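Local coordinates for FEZ-1 protein (Fluoribacter gormanii, PDB 5WCK) that probably hydrolyses beta-lactam antibiotics, as a monomeric subclass B3 metallo-beta-lactamase with two zinc ions in its active site, at residues A45-I50 / E81-Q86. The protein carries 2 engineered substitutions. Numbering follows the deposited sequence.
Sequences ANVPMI and ELIKQQ
Val47 lays both of its methyl groups against helix 80-87, where they overlap Leu82 and Ile83 near the start of that helix. Its CG2 meets CD1 of Leu82 at 4.0 Å and also lies 4.1 Å from CG1 of Ile83. The other methyl, CG1 of Val47, rests on the same Ile83 CG1 at 4.0 Å, so that this one methylene faces both branches of the valine. The torsion of Val47 explains the fork: CG1 lies anti to the backbone N (chi1 171°), while CG2 swings beside that nitrogen and reaches Leu82. The CB of Ile83 does not itself point at Val47; its CG1, anti to the carbonyl carbon (chi1 -68°), brings the chain closer. Beyond these apolar contacts, Gln86, one turn after Leu82, brings its amide oxygen OE1 to 4.2 Å from CG1 of Val47, a van der Waals approach at the more exposed margin. No hydrogen bond crosses between the segments; their nearest CA atoms, those of Val47 and Ile83, are 7.1 Å apart, and the interface is made by side chains alone. The contact thus joins two helices on the same side of the seven-stranded mixed sheet of this metallo-beta-lactamase fold: helix 47-56, which follows strand 35-39, and helix 80-87, which precedes strand 90-94, with Ile50 and Ile83 both touching Leu38 of strand 35-39 beneath them.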
# COMPACT_ATOMS: atom_id res chain seq x y z
N ALA A 45 -1.49 -15.02 -8.22
CA ALA A 45 -2.58 -15.89 -7.75
C ALA A 45 -3.75 -15.09 -7.15
O ALA A 45 -4.86 -15.60 -7.06
CB ALA A 45 -2.04 -16.86 -6.73
N ASN A 46 -3.51 -13.84 -6.73
CA ASN A 46 -4.55 -13.06 -6.10
C ASN A 46 -5.35 -12.24 -7.12
O ASN A 46 -6.40 -11.69 -6.75
CB ASN A 46 -3.98 -12.10 -5.05
CG ASN A 46 -3.22 -12.80 -3.95
OD1 ASN A 46 -2.13 -12.36 -3.59
ND2 ASN A 46 -3.74 -13.92 -3.45
N VAL A 47 -4.89 -12.13 -8.37
CA VAL A 47 -5.59 -11.30 -9.36
C VAL A 47 -7.01 -11.83 -9.59
O VAL A 47 -7.98 -11.07 -9.57
CB VAL A 47 -4.78 -11.13 -10.66
CG1 VAL A 47 -5.59 -10.46 -11.76
CG2 VAL A 47 -3.51 -10.35 -10.42
N PRO A 48 -7.27 -13.14 -9.78
CA PRO A 48 -8.66 -13.59 -9.87
C PRO A 48 -9.49 -13.31 -8.61
O PRO A 48 -10.71 -13.12 -8.71
CB PRO A 48 -8.57 -15.10 -10.14
CG PRO A 48 -7.16 -15.31 -10.61
CD PRO A 48 -6.30 -14.22 -10.01
N MET A 49 -8.83 -13.27 -7.44
CA MET A 49 -9.50 -13.01 -6.18
C MET A 49 -9.94 -11.54 -6.13
O MET A 49 -11.03 -11.21 -5.64
CB MET A 49 -8.60 -13.34 -4.99
CG MET A 49 -8.23 -14.81 -4.96
SD MET A 49 -6.87 -15.20 -3.82
CE MET A 49 -7.61 -14.80 -2.27
N ILE A 50 -9.04 -10.65 -6.56
CA ILE A 50 -9.36 -9.20 -6.62
C ILE A 50 -10.53 -8.98 -7.59
O ILE A 50 -11.50 -8.28 -7.25
CB ILE A 50 -8.11 -8.38 -6.98
CG1 ILE A 50 -7.07 -8.43 -5.86
CG2 ILE A 50 -8.49 -6.94 -7.30
CD1 ILE A 50 -5.70 -7.98 -6.26
N GLU A 81 1.04 -6.70 -14.13
CA GLU A 81 0.99 -6.94 -15.60
C GLU A 81 -0.34 -7.62 -15.97
O GLU A 81 -0.96 -7.22 -16.97
CB GLU A 81 2.20 -7.74 -16.07
CG GLU A 81 2.19 -7.99 -17.58
CD GLU A 81 2.12 -6.77 -18.48
OE1 GLU A 81 2.43 -5.65 -18.03
OE2 GLU A 81 1.78 -6.95 -19.69
N LEU A 82 -0.77 -8.63 -15.21
CA LEU A 82 -2.04 -9.30 -15.46
C LEU A 82 -3.20 -8.30 -15.42
O LEU A 82 -4.08 -8.32 -16.27
CB LEU A 82 -2.29 -10.39 -14.41
CG LEU A 82 -1.41 -11.63 -14.52
CD1 LEU A 82 -1.52 -12.43 -13.24
CD2 LEU A 82 -1.83 -12.46 -15.73
N ILE A 83 -3.21 -7.41 -14.42
CA ILE A 83 -4.29 -6.44 -14.32
C ILE A 83 -4.29 -5.52 -15.55
O ILE A 83 -5.35 -5.22 -16.08
CB ILE A 83 -4.23 -5.67 -12.99
CG1 ILE A 83 -4.54 -6.65 -11.85
CG2 ILE A 83 -5.19 -4.48 -13.00
CD1 ILE A 83 -4.58 -6.08 -10.47
N LYS A 84 -3.12 -5.09 -15.98
CA LYS A 84 -2.99 -4.22 -17.16
C LYS A 84 -3.51 -4.97 -18.40
O LYS A 84 -4.24 -4.39 -19.21
CB LYS A 84 -1.54 -3.77 -17.38
CG LYS A 84 -0.97 -2.83 -16.33
CD LYS A 84 0.35 -2.25 -16.73
CE LYS A 84 0.24 -1.17 -17.79
NZ LYS A 84 1.54 -0.85 -18.41
N GLN A 85 -3.15 -6.25 -18.53
CA GLN A 85 -3.57 -7.06 -19.71
C GLN A 85 -5.09 -7.19 -19.74
O GLN A 85 -5.70 -7.13 -20.82
CB GLN A 85 -2.94 -8.46 -19.68
CG GLN A 85 -1.46 -8.46 -20.05
CD GLN A 85 -0.75 -9.78 -19.85
OE1 GLN A 85 -1.16 -10.63 -19.06
NE2 GLN A 85 0.38 -9.93 -20.52
N GLN A 86 -5.71 -7.39 -18.57
CA GLN A 86 -7.11 -7.76 -18.44
C GLN A 86 -8.03 -6.53 -18.42
O GLN A 86 -9.20 -6.68 -18.75
CB GLN A 86 -7.34 -8.64 -17.22
CG GLN A 86 -6.69 -10.02 -17.35
CD GLN A 86 -6.78 -10.87 -16.11
OE1 GLN A 86 -7.75 -10.81 -15.36
NE2 GLN A 86 -5.74 -11.65 -15.86